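Local coordinates for protein putative esterase (Uncultured bacterium, PDB 7C4D) that probably hydrolyses carboxylic ester bonds, as a carboxylesterase of the alpha/beta hydrolase fold from a marine bacterium, at residues E24-L29 / N44-Y49; I121-Y126 / A217-G222. All coordinates share one frame; numbering follows the deposited sequence.

Both contacts reach the same central sheet of the alpha/beta hydrolase fold, but at different strands; their centres lie 21 Å apart and nearest atoms stay about 9 Å from each other. Interaction 1 packs strand 25-29 against helix 40-46, the helix of a beta-alpha-beta unit: leucine and isoleucine methyls meet in the core, and a water links the two backbones where the contact runs out to exposed Glu24 and Tyr49. The touching residues of interaction 2 are all buried; it sets a loop, 121-126, on strand 217-222, with a carbonyl oxygen and a proline ring meeting one phenylalanine, close to the probable catalytic residues.

Interaction 1 of 2, residues E24-L29 / N44-Y49; sequences EPLIIL and NELKDY
Leu46 lays its CD1 methyl against Leu26, whose CD2 it meets at 3.8 Å, the two side chains crossing at about a right angle. One branch of each leucine does the touching. In Leu26 a chi1 of 174° sets CG beside the carbonyl carbon, and chi2 of 55° then brings CD2 to the helix side. In Leu46 CG lies anti to the carbonyl carbon instead, chi1 -57°, and the side chain reaches across to the strand with CD1 leading. That same CD1 also approaches the end of Ile28, two residues further along, at 4.3 Å from CD1 of the isoleucine, a looser touch. One methyl of Leu46 therefore serves both strand residues that face it, and the contact is carried by dispersion between aliphatic groups. These elements belong to a beta-alpha-beta unit of the alpha/beta hydrolase fold: strand 25-29 leads through helix 40-46 to strand 51-55, which lies parallel beside it in the central sheet. Helix 260-270 adds Thr267 and Leu268 to the packing around Leu46, while Ile93 of strand 90-95 touches both leucines, so the small apolar patch is buried. Further along, Tyr49 N bonds back to Leu46 O at 3.0 Å. Here the two segments are joined by solvent rather than by side chains. Glu24 N and Tyr49 O are 4.4 Å apart, too far for a direct bond, and a water bridges them: it accepts from Glu24 N at 3.1 Å and donates to Tyr49 O at 2.8 Å. The Glu24 carboxylate plays no part in this bridge; its OE1 takes a hydrogen bond from Asn91 ND2. The Tyr49 ring leads away from the strand, with Asp48 CB 3.8 Å above the centre of one face.

Interaction 2 of 2, residues I121-Y126 / A217-G222; sequences IAPGKY and ALFLKG
The loop that follows strand 113-119 in this alpha/beta hydrolase fold turns back beside the neighbouring parallel strand 217-222, and Phe219 is the strand residue that meets it. The ring is approached at its edge by the carbonyl oxygen of Ile121, which lies in the ring plane, 3.8 Å from CD2 and 3.9 Å from CE2. At that place the oxygen would face the slightly positive rim of C-H groups rather than the pi cloud, probably a weak attraction at most. Phe219 holds CG anti to its carbonyl carbon (chi1 -71°), which swings the ring off the strand and towards the loop. Pro123 supplies the apolar part: its CD comes obliquely to the ring, 4.4 Å from CE2. Met103 of helix 97-108 and Ile236 of helix 232-239 touch both Phe219 and Pro123, so ring and proline share one buried apolar cluster between sheet and helices. CB of Ile121 points away from the strand, and the side chain touches Lys100 and Ser96, the latter probably the nucleophile of a Ser-His-Asp triad with His253 and Asp120, seated on a GxSxG nucleophile elbow as in other members of this fold; Asp120 immediately precedes the loop, and its OD1 receives a hydrogen bond from Gly222 N, so the strand's end also holds the probable triad acid. Within the loop the Tyr126 hydroxyl ties back to the backbone at Ala122: Ala122 N donates to Tyr126 OH over 3.0 Å, with an N-H...O angle of 159°, and the same oxygen is hydrogen-bonded to Tyr227 O.

Interaction 1 of 2, residues E24-L29 / N44-Y49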
ATOM      1  N   GLU A  24       3.065  21.088  -4.151  1.00 45.09           N
ATOM      2  CA  GLU A  24       2.228  20.200  -4.944  1.00 50.29           C
ATOM      3  C   GLU A  24       1.646  19.102  -4.052  1.00 45.80           C
ATOM      4  O   GLU A  24       2.262  18.706  -3.065  1.00 49.23           O
ATOM      5  CB  GLU A  24       3.050  19.546  -6.046  1.00 48.99           C
ATOM      6  CG  GLU A  24       3.730  20.533  -6.974  1.00 50.25           C
ATOM      7  CD  GLU A  24       4.684  19.797  -7.903  1.00 61.25           C
ATOM      8  OE1 GLU A  24       4.784  18.539  -7.817  1.00 49.36           O
ATOM      9  OE2 GLU A  24       5.310  20.465  -8.718  1.00 75.19           O
ATOM     10  N   PRO A  25       0.447  18.566  -4.358  1.00 45.82           N
ATOM     11  CA  PRO A  25      -0.126  17.506  -3.533  1.00 41.50           C
ATOM     12  C   PRO A  25       0.692  16.253  -3.756  1.00 40.37           C
ATOM     13  O   PRO A  25       1.266  16.042  -4.823  1.00 42.45           O
ATOM     14  CB  PRO A  25      -1.524  17.285  -4.099  1.00 48.39           C
ATOM     15  CG  PRO A  25      -1.778  18.583  -4.841  1.00 56.07           C
ATOM     16  CD  PRO A  25      -0.452  18.986  -5.437  1.00 43.24           C
ATOM     17  N   LEU A  26       0.752  15.452  -2.695  1.00 39.36           N
ATOM     18  CA  LEU A  26       1.431  14.179  -2.715  1.00 37.69           C
ATOM     19  C   LEU A  26       0.525  13.218  -1.948  1.00 43.88           C
ATOM     20  O   LEU A  26       0.290  13.404  -0.756  1.00 41.80           O
ATOM     21  CB  LEU A  26       2.806  14.360  -2.061  1.00 38.29           C
ATOM     22  CG  LEU A  26       3.649  13.093  -1.845  1.00 44.32           C
ATOM     23  CD1 LEU A  26       3.833  12.335  -3.137  1.00 44.75           C
ATOM     24  CD2 LEU A  26       5.022  13.459  -1.259  1.00 45.66           C
ATOM     25  N   ILE A  27       0.030  12.198  -2.656  1.00 39.96           N
ATOM     26  CA  ILE A  27      -0.848  11.200  -2.077  1.00 37.63           C
ATOM     27  C   ILE A  27      -0.037   9.945  -1.796  1.00 37.76           C
ATOM     28  O   ILE A  27       0.644   9.455  -2.708  1.00 42.47           O
ATOM     29  CB  ILE A  27      -2.060  10.922  -3.015  1.00 41.27           C
ATOM     30  CG1 ILE A  27      -2.936  12.163  -3.197  1.00 37.44           C
ATOM     31  CG2 ILE A  27      -2.872   9.734  -2.508  1.00 39.22           C
ATOM     32  CD1 ILE A  27      -4.072  12.038  -4.214  1.00 42.66           C
ATOM     33  N   ILE A  28      -0.138   9.423  -0.556  1.00 34.81           N
ATOM     34  CA  ILE A  28       0.558   8.189  -0.210  1.00 34.91           C
ATOM     35  C   ILE A  28      -0.489   7.085   0.043  1.00 40.34           C
ATOM     36  O   ILE A  28      -1.447   7.311   0.774  1.00 41.64           O
ATOM     37  CB  ILE A  28       1.518   8.415   0.976  1.00 32.58           C
ATOM     38  CG1 ILE A  28       2.414   9.635   0.749  1.00 37.66           C
ATOM     39  CG2 ILE A  28       2.354   7.194   1.343  1.00 30.38           C
ATOM     40  CD1 ILE A  28       3.512   9.823   1.844  1.00 38.42           C
ATOM     41  N   LEU A  29      -0.301   5.915  -0.582  1.00 38.41           N
ATOM     42  CA  LEU A  29      -1.181   4.751  -0.456  1.00 41.37           C
ATOM     43  C   LEU A  29      -0.409   3.566   0.124  1.00 40.15           C
ATOM     44  O   LEU A  29       0.541   3.048  -0.480  1.00 39.71           O
ATOM     45  CB  LEU A  29      -1.751   4.352  -1.826  1.00 37.86           C
ATOM     46  CG  LEU A  29      -2.528   5.403  -2.599  1.00 41.65           C
ATOM     47  CD1 LEU A  29      -3.103   4.779  -3.861  1.00 50.06           C
ATOM     48  CD2 LEU A  29      -3.637   5.952  -1.743  1.00 49.47           C
ATOM     49  N   ASN A  44       6.466  13.136   7.731  1.00 50.69           N
ATOM     50  CA  ASN A  44       7.038  14.142   8.615  1.00 57.13           C
ATOM     51  C   ASN A  44       8.117  14.932   7.885  1.00 49.27           C
ATOM     52  O   ASN A  44       8.045  16.126   7.938  1.00 50.68           O
ATOM     53  CB  ASN A  44       7.477  13.623   9.985  1.00 61.09           C
ATOM     54  CG  ASN A  44       6.358  13.730  11.009  1.00 71.41           C
ATOM     55  OD1 ASN A  44       5.380  14.471  10.825  1.00 63.27           O
ATOM     56  ND2 ASN A  44       6.474  12.961  12.084  1.00 74.08           N
ATOM     57  N   GLU A  45       9.044  14.269   7.185  1.00 47.74           N
ATOM     58  CA  GLU A  45       9.977  14.921   6.279  1.00 49.24           C
ATOM     59  C   GLU A  45       9.326  15.506   5.019  1.00 52.35           C
ATOM     60  O   GLU A  45       9.557  16.685   4.728  1.00 55.62           O
ATOM     61  CB  GLU A  45      11.195  14.034   6.064  1.00 46.21           C
ATOM     62  CG  GLU A  45      11.972  13.927   7.358  1.00 58.94           C
ATOM     63  CD  GLU A  45      13.276  13.166   7.306  1.00 66.80           C
ATOM     64  OE1 GLU A  45      14.059  13.367   6.350  1.00 82.31           O
ATOM     65  OE2 GLU A  45      13.514  12.379   8.232  1.00 93.41           O
ATOM     66  N   LEU A  46       8.484  14.723   4.310  1.00 45.32           N
ATOM     67  CA  LEU A  46       7.936  15.135   3.016  1.00 39.54           C
ATOM     68  C   LEU A  46       7.038  16.371   3.114  1.00 38.84           C
ATOM     69  O   LEU A  46       6.943  17.117   2.156  1.00 40.26           O
ATOM     70  CB  LEU A  46       7.277  13.969   2.269  1.00 40.62           C
ATOM     71  CG  LEU A  46       8.151  12.727   1.977  1.00 40.35           C
ATOM     72  CD1 LEU A  46       7.364  11.684   1.187  1.00 36.69           C
ATOM     73  CD2 LEU A  46       9.380  13.101   1.167  1.00 37.44           C
ATOM     74  N   LYS A  47       6.411  16.626   4.270  1.00 38.76           N
ATOM     75  CA  LYS A  47       5.472  17.730   4.430  1.00 37.75           C
ATOM     76  C   LYS A  47       6.149  19.119   4.350  1.00 48.56           C
ATOM     77  O   LYS A  47       5.453  20.118   4.178  1.00 40.44           O
ATOM     78  CB  LYS A  47       4.734  17.620   5.772  1.00 42.16           C
ATOM     79  CG  LYS A  47       5.590  17.942   6.993  1.00 50.65           C
ATOM     80  CD  LYS A  47       4.849  17.872   8.307  1.00 52.90           C
ATOM     81  CE  LYS A  47       5.761  18.253   9.453  1.00 63.14           C
ATOM     82  NZ  LYS A  47       5.063  18.087  10.751  1.00 78.29           N
ATOM     83  N   ASP A  48       7.488  19.203   4.467  1.00 43.72           N
ATOM     84  CA  ASP A  48       8.143  20.489   4.260  1.00 46.29           C
ATOM     85  C   ASP A  48       8.075  20.921   2.798  1.00 55.77           C
ATOM     86  O   ASP A  48       8.274  22.102   2.529  1.00 53.35           O
ATOM     87  CB  ASP A  48       9.616  20.466   4.656  1.00 47.05           C
ATOM     88  CG  ASP A  48       9.860  20.186   6.132  1.00 50.43           C
ATOM     89  OD1 ASP A  48       8.967  20.432   6.940  1.00 48.40           O
ATOM     90  OD2 ASP A  48      10.920  19.648   6.435  1.00 57.79           O
ATOM     91  N   TYR A  49       7.838  19.979   1.859  1.00 42.91           N
ATOM     92  CA  TYR A  49       7.922  20.330   0.455  1.00 43.47           C
ATOM     93  C   TYR A  49       6.595  20.109  -0.277  1.00 46.22           C
ATOM     94  O   TYR A  49       6.402  20.594  -1.394  1.00 52.56           O
ATOM     95  CB  TYR A  49       9.059  19.549  -0.209  1.00 42.75           C
ATOM     96  CG  TYR A  49      10.342  19.615   0.577  1.00 47.95           C
ATOM     97  CD1 TYR A  49      11.126  20.766   0.585  1.00 47.58           C
ATOM     98  CD2 TYR A  49      10.749  18.543   1.345  1.00 42.81           C
ATOM     99  CE1 TYR A  49      12.262  20.848   1.367  1.00 46.62           C
ATOM    100  CE2 TYR A  49      11.919  18.592   2.079  1.00 56.37           C
ATOM    101  CZ  TYR A  49      12.673  19.753   2.093  1.00 46.59           C
ATOM    102  OH  TYR A  49      13.827  19.761   2.796  1.00 48.17           O
TER
HETATM  103  O   HOH W   1       6.156  20.662  -4.154  1.00 47.76           O

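Interaction 2 of 2, residues I121-Y126 / A217-G222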
ATOM      1  N   ILE A 121       6.792  -3.430  -5.720  1.00 43.04           N
ATOM      2  CA  ILE A 121       5.833  -4.307  -6.353  1.00 44.01           C
ATOM      3  C   ILE A 121       5.911  -4.107  -7.868  1.00 51.82           C
ATOM      4  O   ILE A 121       6.239  -3.017  -8.348  1.00 45.35           O
ATOM      5  CB  ILE A 121       4.413  -4.053  -5.802  1.00 48.72           C
ATOM      6  CG1 ILE A 121       3.490  -5.232  -6.128  1.00 47.43           C
ATOM      7  CG2 ILE A 121       3.891  -2.718  -6.279  1.00 39.13           C
ATOM      8  CD1 ILE A 121       2.059  -5.097  -5.687  1.00 53.45           C
ATOM      9  N   ALA A 122       5.616  -5.169  -8.628  1.00 49.27           N
ATOM     10  CA  ALA A 122       5.725  -5.083 -10.080  1.00 51.01           C
ATOM     11  C   ALA A 122       4.322  -5.011 -10.674  1.00 49.72           C
ATOM     12  O   ALA A 122       3.360  -5.374 -10.019  1.00 53.77           O
ATOM     13  CB  ALA A 122       6.529  -6.253 -10.619  1.00 49.91           C
ATOM     14  N   PRO A 123       4.119  -4.560 -11.923  1.00 48.84           N
ATOM     15  CA  PRO A 123       2.774  -4.515 -12.461  1.00 51.36           C
ATOM     16  C   PRO A 123       2.128  -5.886 -12.695  1.00 52.28           C
ATOM     17  O   PRO A 123       0.907  -5.972 -12.794  1.00 54.59           O
ATOM     18  CB  PRO A 123       2.897  -3.725 -13.771  1.00 50.84           C
ATOM     19  CG  PRO A 123       4.337  -3.288 -13.880  1.00 54.15           C
ATOM     20  CD  PRO A 123       5.130  -4.087 -12.873  1.00 50.41           C
ATOM     21  N   GLY A 124       2.912  -6.959 -12.746  1.00 48.88           N
ATOM     22  CA  GLY A 124       2.375  -8.236 -13.201  1.00 47.81           C
ATOM     23  C   GLY A 124       1.830  -9.143 -12.086  1.00 60.61           C
ATOM     24  O   GLY A 124       1.940  -8.880 -10.886  1.00 51.49           O
ATOM     25  N   LYS A 125       1.237 -10.258 -12.512  1.00 59.75           N
ATOM     26  CA  LYS A 125       0.562 -11.189 -11.621  1.00 56.09           C
ATOM     27  C   LYS A 125       1.603 -12.018 -10.891  1.00 50.55           C
ATOM     28  O   LYS A 125       2.622 -12.367 -11.473  1.00 59.24           O
ATOM     29  CB  LYS A 125      -0.405 -12.085 -12.415  1.00 65.85           C
ATOM     30  CG  LYS A 125      -0.938 -13.297 -11.660  1.00 64.47           C
ATOM     31  CD  LYS A 125      -1.697 -14.269 -12.519  1.00 73.07           C
ATOM     32  CE  LYS A 125      -1.872 -15.599 -11.812  1.00 85.32           C
ATOM     33  NZ  LYS A 125      -2.788 -16.507 -12.546  1.00 97.11           N
ATOM     34  N   TYR A 126       1.331 -12.298  -9.608  1.00 50.40           N
ATOM     35  CA  TYR A 126       2.105 -13.213  -8.790  1.00 52.82           C
ATOM     36  C   TYR A 126       1.323 -14.534  -8.696  1.00 62.14           C
ATOM     37  O   TYR A 126       0.125 -14.516  -8.441  1.00 58.63           O
ATOM     38  CB  TYR A 126       2.322 -12.609  -7.398  1.00 50.14           C
ATOM     39  CG  TYR A 126       3.162 -11.355  -7.372  1.00 62.26           C
ATOM     40  CD1 TYR A 126       2.599 -10.121  -7.691  1.00 56.80           C
ATOM     41  CD2 TYR A 126       4.523 -11.408  -7.064  1.00 54.72           C
ATOM     42  CE1 TYR A 126       3.367  -8.968  -7.703  1.00 60.54           C
ATOM     43  CE2 TYR A 126       5.304 -10.265  -7.073  1.00 55.10           C
ATOM     44  CZ  TYR A 126       4.718  -9.047  -7.395  1.00 63.46           C
ATOM     45  OH  TYR A 126       5.451  -7.908  -7.387  1.00 63.73           O
ATOM     46  N   ALA A 217       7.890   7.641 -13.828  1.00 37.99           N
ATOM     47  CA  ALA A 217       7.652   6.728 -12.737  1.00 39.19           C
ATOM     48  C   ALA A 217       8.981   6.297 -12.122  1.00 38.69           C
ATOM     49  O   ALA A 217       9.976   6.122 -12.818  1.00 39.03           O
ATOM     50  CB  ALA A 217       6.898   5.515 -13.252  1.00 37.98           C
ATOM     51  N   LEU A 218       8.941   6.024 -10.817  1.00 38.81           N
ATOM     52  CA  LEU A 218      10.085   5.492 -10.072  1.00 39.20           C
ATOM     53  C   LEU A 218       9.668   4.195  -9.374  1.00 42.50           C
ATOM     54  O   LEU A 218       8.683   4.188  -8.640  1.00 40.56           O
ATOM     55  CB  LEU A 218      10.578   6.548  -9.066  1.00 39.44           C
ATOM     56  CG  LEU A 218      11.625   6.074  -8.037  1.00 39.22           C
ATOM     57  CD1 LEU A 218      12.895   5.603  -8.731  1.00 33.06           C
ATOM     58  CD2 LEU A 218      11.964   7.189  -7.031  1.00 35.73           C
ATOM     59  N   PHE A 219      10.372   3.086  -9.667  1.00 36.86           N
ATOM     60  CA  PHE A 219      10.191   1.829  -8.956  1.00 37.31           C
ATOM     61  C   PHE A 219      11.328   1.705  -7.943  1.00 43.80           C
ATOM     62  O   PHE A 219      12.513   1.686  -8.301  1.00 40.20           O
ATOM     63  CB  PHE A 219      10.106   0.656  -9.946  1.00 39.54           C
ATOM     64  CG  PHE A 219       8.828   0.634 -10.751  1.00 42.57           C
ATOM     65  CD1 PHE A 219       8.581   1.580 -11.744  1.00 42.00           C
ATOM     66  CD2 PHE A 219       7.819  -0.286 -10.460  1.00 47.20           C
ATOM     67  CE1 PHE A 219       7.388   1.576 -12.473  1.00 42.07           C
ATOM     68  CE2 PHE A 219       6.608  -0.265 -11.156  1.00 44.41           C
ATOM     69  CZ  PHE A 219       6.397   0.659 -12.165  1.00 46.49           C
ATOM     70  N   LEU A 220      10.955   1.655  -6.662  1.00 43.60           N
ATOM     71  CA  LEU A 220      11.916   1.433  -5.597  1.00 43.79           C
ATOM     72  C   LEU A 220      11.810  -0.016  -5.126  1.00 47.87           C
ATOM     73  O   LEU A 220      10.790  -0.431  -4.597  1.00 54.76           O
ATOM     74  CB  LEU A 220      11.648   2.410  -4.454  1.00 44.50           C
ATOM     75  CG  LEU A 220      12.064   3.869  -4.669  1.00 48.37           C
ATOM     76  CD1 LEU A 220      11.432   4.696  -3.565  1.00 49.35           C
ATOM     77  CD2 LEU A 220      13.578   4.013  -4.584  1.00 51.05           C
ATOM     78  N   LYS A 221      12.891  -0.766  -5.314  1.00 45.65           N
ATOM     79  CA  LYS A 221      13.015  -2.171  -4.980  1.00 51.58           C
ATOM     80  C   LYS A 221      13.776  -2.319  -3.664  1.00 53.20           C
ATOM     81  O   LYS A 221      14.787  -1.666  -3.460  1.00 50.62           O
ATOM     82  CB  LYS A 221      13.886  -2.826  -6.051  1.00 51.30           C
ATOM     83  CG  LYS A 221      13.908  -4.341  -5.971  1.00 64.84           C
ATOM     84  CD  LYS A 221      15.081  -4.996  -6.648  1.00 69.64           C
ATOM     85  CE  LYS A 221      15.379  -6.350  -6.040  1.00 65.87           C
ATOM     86  NZ  LYS A 221      16.691  -6.832  -6.520  1.00 79.79           N
ATOM     87  N   GLY A 222      13.276  -3.153  -2.752  1.00 53.15           N
ATOM     88  CA  GLY A 222      14.085  -3.558  -1.606  1.00 56.35           C
ATOM     89  C   GLY A 222      15.112  -4.611  -2.026  1.00 54.05           C
ATOM     90  O   GLY A 222      14.781  -5.559  -2.747  1.00 64.80           O
TER